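Local coordinates for putative acyl-[acyl-carrier-protein]--UDP-N-acetylglucosamine O-acyltransferase (Bacteroides fragilis, PDB 4R36) that probably transfers an acyl chain from acyl carrier protein to UDP-N-acetylglucosamine, an early step in making lipid A, at residues P195-A200 against S256-Y261; F175-G180 against V263-N268; I224-N227 against Y232-I235. All blocks are in the same frame, centred on the assembly; numbering follows the deposited sequence.

Interaction 1. Residues P195-A200 against S256-Y261; sequences PPYIIA and SPEIEY
P196 lays its ring over one face of the Y261 phenol: CG of P196 stands 3.8 Å from the centroid of the Y261 ring and only 9° off the ring normal, a CH-pi contact, while CB of P196 lies 3.6 Å from CE2 of Y261. Y261 reaches out from helix 257-267 with CG anti to the backbone N (chi1 176°), which carries its ring across to the proline. Y197 comes in at the edge of the same ring. Its OH lies in the plane of the Y261 ring, 3.5 Å from CD2 of Y261; the two aromatic planes are nearly perpendicular (86°), but with centroids 6.0 Å apart the rings meet obliquely. The phenol of Y197 also rests on the aliphatic part of E258, OH of Y197 lying 3.5 Å from CG of E258; at the edge of the Y197 ring CE2 comes to 3.6 Å from the backbone O of E258. The E258 chain bends at chi2, folding its carboxylate back toward the helix start, where OG of the N-cap residue S256 donates a 2.7 Å hydrogen bond to the anti lone pair of E258 OE1. No hydrogen bond crosses between the two segments. The polar end of Y261 is bound nevertheless, its OH pairing with D161 OD2 and the backbone N of G180. A type II turn from P195 to I198 presents P196 and Y197 at its two central positions, just ahead of strand 198-201. The arrangement belongs to the end of a left-handed parallel beta-helix, where the chain leaves the last coil and the C-terminal helical domain of LpxA enzymes packs against it.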
# COMPACT_ATOMS: atom_id res chain seq x y z
N PRO A 195 13.06 -10.89 17.50
CA PRO A 195 12.86 -11.77 18.66
C PRO A 195 11.71 -11.29 19.54
O PRO A 195 11.30 -10.10 19.46
CB PRO A 195 14.24 -11.71 19.38
CG PRO A 195 14.71 -10.35 19.04
CD PRO A 195 14.27 -10.10 17.62
N PRO A 196 11.20 -12.16 20.42
CA PRO A 196 9.93 -11.87 21.12
C PRO A 196 9.97 -10.72 22.10
O PRO A 196 11.06 -10.43 22.62
CB PRO A 196 9.59 -13.16 21.81
CG PRO A 196 10.83 -13.93 21.82
CD PRO A 196 11.63 -13.54 20.62
N TYR A 197 8.85 -10.04 22.29
CA TYR A 197 8.65 -9.01 23.29
C TYR A 197 9.23 -7.60 22.97
O TYR A 197 9.11 -6.71 23.78
CB TYR A 197 9.20 -9.46 24.68
CG TYR A 197 8.72 -10.79 25.10
CD1 TYR A 197 7.39 -10.99 25.40
CD2 TYR A 197 9.61 -11.84 25.29
CE1 TYR A 197 6.92 -12.24 25.79
CE2 TYR A 197 9.15 -13.11 25.64
CZ TYR A 197 7.82 -13.27 25.94
OH TYR A 197 7.36 -14.50 26.23
N ILE A 198 9.94 -7.43 21.83
CA ILE A 198 10.61 -6.15 21.56
C ILE A 198 9.78 -5.20 20.71
O ILE A 198 8.80 -5.60 20.05
CB ILE A 198 12.00 -6.33 20.94
CG1 ILE A 198 11.98 -6.79 19.48
CG2 ILE A 198 12.83 -7.30 21.77
CD1 ILE A 198 13.26 -6.53 18.74
N ILE A 199 10.17 -3.93 20.77
CA ILE A 199 9.80 -2.95 19.78
C ILE A 199 10.87 -2.88 18.71
O ILE A 199 12.08 -2.79 19.01
CB ILE A 199 9.58 -1.57 20.40
CG1 ILE A 199 8.54 -1.62 21.54
CG2 ILE A 199 9.18 -0.53 19.35
CD1 ILE A 199 8.45 -0.34 22.33
N ALA A 200 10.46 -2.96 17.44
CA ALA A 200 11.36 -2.82 16.33
C ALA A 200 10.92 -1.61 15.55
O ALA A 200 9.74 -1.48 15.18
CB ALA A 200 11.35 -4.05 15.45
N SER A 256 12.29 -18.24 33.36
CA SER A 256 10.86 -18.30 33.21
C SER A 256 10.61 -18.68 31.75
O SER A 256 11.49 -18.58 30.93
CB SER A 256 10.16 -17.02 33.59
OG SER A 256 10.39 -15.92 32.67
N PRO A 257 9.37 -19.10 31.44
CA PRO A 257 9.07 -19.49 30.07
C PRO A 257 9.34 -18.35 29.07
O PRO A 257 9.84 -18.64 27.99
CB PRO A 257 7.58 -19.87 30.12
CG PRO A 257 7.37 -20.32 31.58
CD PRO A 257 8.27 -19.45 32.40
N GLU A 258 9.17 -17.11 29.52
CA GLU A 258 9.41 -15.93 28.67
C GLU A 258 10.88 -15.85 28.30
O GLU A 258 11.22 -15.61 27.13
CB GLU A 258 8.98 -14.64 29.34
CG GLU A 258 7.50 -14.52 29.68
CD GLU A 258 7.03 -15.27 30.93
OE1 GLU A 258 7.81 -15.81 31.74
OE2 GLU A 258 5.81 -15.43 31.08
N ILE A 259 11.74 -16.06 29.29
CA ILE A 259 13.18 -15.98 29.07
C ILE A 259 13.67 -17.14 28.23
O ILE A 259 14.55 -17.00 27.36
CB ILE A 259 13.96 -15.84 30.39
CG1 ILE A 259 13.38 -14.73 31.26
CG2 ILE A 259 15.42 -15.62 30.15
CD1 ILE A 259 13.19 -13.34 30.63
N GLU A 260 13.08 -18.31 28.41
CA GLU A 260 13.47 -19.43 27.61
C GLU A 260 13.04 -19.26 26.17
O GLU A 260 13.70 -19.71 25.25
CB GLU A 260 12.87 -20.74 28.20
CG GLU A 260 13.47 -21.05 29.57
CD GLU A 260 12.72 -22.23 30.26
OE1 GLU A 260 12.30 -23.18 29.57
OE2 GLU A 260 12.55 -22.22 31.48
N TYR A 261 11.92 -18.60 25.98
CA TYR A 261 11.45 -18.34 24.64
C TYR A 261 12.40 -17.36 23.94
O TYR A 261 12.78 -17.58 22.79
CB TYR A 261 10.05 -17.78 24.72
CG TYR A 261 9.37 -17.35 23.45
CD1 TYR A 261 9.63 -17.99 22.19
CD2 TYR A 261 8.37 -16.42 23.52
CE1 TYR A 261 8.89 -17.63 21.06
CE2 TYR A 261 7.60 -16.08 22.40
CZ TYR A 261 7.87 -16.70 21.19
OH TYR A 261 7.13 -16.24 20.13

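Interaction 2. Residues F175-G180 against V263-N268; sequences FCRVGG and VDFIRN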
# COMPACT_ATOMS: atom_id res chain seq x y z
N PHE A 175 10.86 -15.78 4.27
CA PHE A 175 11.50 -16.68 5.21
C PHE A 175 11.79 -16.05 6.59
O PHE A 175 12.51 -16.66 7.41
CB PHE A 175 12.84 -17.29 4.67
CG PHE A 175 12.76 -17.91 3.31
CD1 PHE A 175 12.05 -19.10 3.14
CD2 PHE A 175 13.38 -17.34 2.23
CE1 PHE A 175 11.97 -19.71 1.87
CE2 PHE A 175 13.27 -17.92 0.94
CZ PHE A 175 12.57 -19.12 0.77
N CYS A 176 11.37 -14.83 6.83
CA CYS A 176 11.58 -14.23 8.17
C CYS A 176 10.57 -14.70 9.19
O CYS A 176 9.48 -15.18 8.85
CB CYS A 176 11.58 -12.71 8.08
SG CYS A 176 13.10 -12.20 7.20
N ARG A 177 10.92 -14.53 10.46
CA ARG A 177 10.07 -14.88 11.55
C ARG A 177 10.00 -13.75 12.56
O ARG A 177 11.02 -13.09 12.86
CB ARG A 177 10.62 -16.16 12.26
CG ARG A 177 9.71 -16.57 13.38
CD ARG A 177 10.09 -17.94 13.92
NE ARG A 177 9.34 -18.33 15.09
CZ ARG A 177 9.71 -19.27 15.94
NH1 ARG A 177 10.83 -20.01 15.71
NH2 ARG A 177 8.94 -19.47 17.01
N VAL A 178 8.78 -13.48 13.05
CA VAL A 178 8.48 -12.51 14.08
C VAL A 178 7.98 -13.22 15.35
O VAL A 178 7.00 -13.99 15.33
CB VAL A 178 7.39 -11.50 13.61
CG1 VAL A 178 6.97 -10.54 14.70
CG2 VAL A 178 7.87 -10.74 12.37
N GLY A 179 8.63 -12.93 16.47
CA GLY A 179 8.31 -13.54 17.76
C GLY A 179 7.11 -12.92 18.37
O GLY A 179 6.60 -11.85 17.94
N GLY A 180 6.56 -13.63 19.37
CA GLY A 180 5.41 -13.12 20.07
C GLY A 180 5.60 -11.81 20.75
O GLY A 180 6.72 -11.51 21.20
N VAL A 263 15.58 -16.94 24.51
CA VAL A 263 16.82 -17.68 24.23
C VAL A 263 16.68 -18.68 23.08
O VAL A 263 17.48 -18.73 22.16
CB VAL A 263 17.38 -18.32 25.53
CG1 VAL A 263 18.50 -19.28 25.20
CG2 VAL A 263 17.81 -17.23 26.49
N ASP A 264 15.67 -19.50 23.14
CA ASP A 264 15.46 -20.50 22.12
C ASP A 264 15.24 -19.84 20.74
O ASP A 264 15.78 -20.33 19.74
CB ASP A 264 14.19 -21.28 22.45
CG ASP A 264 14.10 -22.58 21.65
OD1 ASP A 264 14.80 -23.55 21.99
OD2 ASP A 264 13.42 -22.62 20.63
N PHE A 265 14.39 -18.80 20.72
CA PHE A 265 14.12 -18.11 19.50
C PHE A 265 15.42 -17.61 18.82
O PHE A 265 15.68 -17.89 17.66
CB PHE A 265 13.19 -16.90 19.73
CG PHE A 265 12.77 -16.22 18.45
CD1 PHE A 265 13.62 -15.36 17.78
CD2 PHE A 265 11.49 -16.37 17.94
CE1 PHE A 265 13.23 -14.70 16.62
CE2 PHE A 265 11.09 -15.71 16.78
CZ PHE A 265 11.94 -14.86 16.13
N ILE A 266 16.28 -16.94 19.60
CA ILE A 266 17.52 -16.39 19.03
C ILE A 266 18.50 -17.50 18.68
O ILE A 266 19.11 -17.49 17.60
CB ILE A 266 18.14 -15.38 19.97
CG1 ILE A 266 17.12 -14.21 20.16
CG2 ILE A 266 19.50 -14.91 19.50
CD1 ILE A 266 17.42 -13.30 21.31
N ARG A 267 18.66 -18.43 19.60
CA ARG A 267 19.61 -19.50 19.42
C ARG A 267 19.29 -20.29 18.15
O ARG A 267 20.20 -20.68 17.40
CB ARG A 267 19.55 -20.44 20.65
CG ARG A 267 20.62 -21.49 20.58
CD ARG A 267 20.73 -22.20 21.93
NE ARG A 267 21.55 -21.44 22.87
CZ ARG A 267 21.40 -21.48 24.19
NH1 ARG A 267 20.42 -22.16 24.74
NH2 ARG A 267 22.23 -20.77 24.98
N ASN A 268 18.04 -20.50 17.84
CA ASN A 268 17.71 -21.29 16.63
C ASN A 268 17.29 -20.46 15.43
O ASN A 268 16.72 -20.98 14.47
CB ASN A 268 16.61 -22.31 16.99
CG ASN A 268 17.08 -23.25 18.11
OD1 ASN A 268 16.58 -23.30 19.24
ND2 ASN A 268 18.20 -23.78 17.85
O HOH W 1 12.66 -21.13 17.86
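Van der Waals packing carries most of this contact: F265 points its ring from helix 257-267 at the strand end of R177 to G179, packing along the R177 side chain and lying against the backbone beyond it. CE2 of F265 is 3.7 Å from CA of G179, and CZ of F265 is 3.8 Å from the carbonyl O of R177, which lies at the ring edge. The R177 chain, extended from CG to NE, runs past the phenylalanine in the opposite direction, so that CE2 of F265 lies over one face of the guanidinium, toward its rim, with NE of R177 3.6 Å from that atom. With the planes 52° apart the two groups are inclined, not parallel. The polar link is by water: one molecule accepts from NH1 of R177 at 3.0 Å and donates to OD2 of D264 at 3.2 Å, bridging opposite charges that do not touch. The stronger partner of R177 is D161, whose OD2 takes a salt bridge from NH2. Strand 177-178 is the last of its beta-helix face; V178 turns inward onto I160 and F190 beside strands 159-160 and 189-190, and helix 257-267 in turn packs V263 and I266 against helix 242-252.

Interaction 3. Residues I224-N227 against Y232-I235; sequences IIEN and YRII
E226 and R233 form a salt bridge along the outer side of helix 222-237, bringing together two turns of the same helix. Along the first segment, I224 and I225 come before the contact and turn to other helices: I224 lies on E258 of helix 257-267, I225 on L215 and R216 of helix 212-217. E226 follows. Its CB sets out away from the second segment, but CG is anti to the backbone N (chi1 -176°) and the chain then bends at chi2, which swings the carboxylate forward along the helix toward R233. From the other side R233 sends its chain, extended from CG to NE, toward the helix start. NH1 of R233 donates to OE2 of E226 over 3.1 Å, with an N-H...O angle of 149°. The oxygen lies near the guanidinium plane, at its edge, whereas the donor stands well above the carboxylate plane, 41° out of it. N227, next in line, faces inward to V253 and P254. NH1 of R233 is shared, for it also bonds to OD1 of N230, its stronger partner, one turn nearer. With a single N-H meeting one oxygen from above the carboxylate plane, and NH1 also bonded to N230, this is a one-bond surface ion pair, probably of modest strength, that would partly neutralise both charges on the helix surface.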
# COMPACT_ATOMS: atom_id res chain seq x y z
N ILE A 224 8.51 -9.89 35.69
CA ILE A 224 8.78 -10.61 34.44
C ILE A 224 9.17 -9.60 33.35
O ILE A 224 10.06 -9.87 32.58
CB ILE A 224 7.54 -11.44 34.00
CG1 ILE A 224 7.37 -12.63 34.92
CG2 ILE A 224 7.64 -11.89 32.52
CD1 ILE A 224 8.46 -13.64 34.79
N ILE A 225 8.50 -8.44 33.32
CA ILE A 225 8.85 -7.38 32.39
C ILE A 225 10.30 -6.91 32.58
O ILE A 225 11.04 -6.74 31.61
CB ILE A 225 7.86 -6.20 32.44
CG1 ILE A 225 6.49 -6.69 31.94
CG2 ILE A 225 8.34 -5.04 31.54
CD1 ILE A 225 5.36 -5.70 32.07
N GLU A 226 10.70 -6.73 33.82
CA GLU A 226 12.05 -6.33 34.12
C GLU A 226 13.06 -7.43 33.69
O GLU A 226 14.15 -7.09 33.19
CB GLU A 226 12.21 -6.03 35.60
CG GLU A 226 13.60 -5.52 35.97
CD GLU A 226 13.98 -4.18 35.28
OE1 GLU A 226 13.06 -3.44 34.82
OE2 GLU A 226 15.19 -3.88 35.14
N ASN A 227 12.72 -8.70 33.86
CA ASN A 227 13.60 -9.77 33.43
C ASN A 227 13.80 -9.78 31.91
O ASN A 227 14.91 -10.01 31.43
CB ASN A 227 13.11 -11.14 33.96
CG ASN A 227 13.15 -11.25 35.52
OD1 ASN A 227 13.84 -10.47 36.19
ND2 ASN A 227 12.41 -12.19 36.08
N TYR A 232 17.33 -8.48 27.23
CA TYR A 232 17.67 -7.72 26.04
C TYR A 232 18.76 -6.69 26.19
O TYR A 232 19.46 -6.39 25.22
CB TYR A 232 16.43 -7.14 25.38
CG TYR A 232 15.67 -8.20 24.62
CD1 TYR A 232 16.19 -8.76 23.48
CD2 TYR A 232 14.40 -8.63 25.05
CE1 TYR A 232 15.52 -9.80 22.81
CE2 TYR A 232 13.68 -9.60 24.35
CZ TYR A 232 14.25 -10.17 23.21
OH TYR A 232 13.62 -11.13 22.46
N ARG A 233 18.96 -6.18 27.38
CA ARG A 233 20.20 -5.41 27.70
C ARG A 233 21.42 -6.24 27.52
O ARG A 233 22.39 -5.79 26.98
CB ARG A 233 20.21 -4.80 29.11
CG ARG A 233 19.22 -3.73 29.31
CD ARG A 233 19.18 -3.13 30.75
NE ARG A 233 17.98 -2.30 30.80
CZ ARG A 233 16.92 -2.44 31.61
NH1 ARG A 233 16.86 -3.38 32.54
NH2 ARG A 233 15.89 -1.58 31.48
N ILE A 234 21.39 -7.49 27.98
CA ILE A 234 22.48 -8.39 27.75
C ILE A 234 22.65 -8.67 26.27
O ILE A 234 23.75 -8.70 25.79
CB ILE A 234 22.30 -9.71 28.53
CG1 ILE A 234 22.48 -9.46 30.02
CG2 ILE A 234 23.31 -10.77 28.05
CD1 ILE A 234 21.89 -10.56 30.90
N ILE A 235 21.56 -8.94 25.57
CA ILE A 235 21.67 -9.34 24.18
C ILE A 235 22.13 -8.20 23.26
O ILE A 235 22.96 -8.40 22.41
CB ILE A 235 20.31 -9.97 23.69
CG1 ILE A 235 20.13 -11.33 24.34
CG2 ILE A 235 20.28 -10.15 22.17
CD1 ILE A 235 18.70 -11.79 24.42

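Interactions 1 and 2 share helix 257-267, and their centres lie about 9 Å apart; they join directly, N of Y197 being 2.8 Å from O of G180, a probable hydrogen bond, and D161 is a partner common to both. The centre of interaction 3 is also about 9 Å from that of interaction 1, which it meets through OH of Y232, 2.7 Å from O of P196. Interactions 2 and 3 are about 16 Å apart between centres and touch at I266 and I235. The side chain of Y197 is about 6 Å from that of N211, a UDP-N-acetylglucosamine-binding residue, so interaction 1 probably lies beside the nucleotide-sugar site while interaction 3 lies remote on the surface.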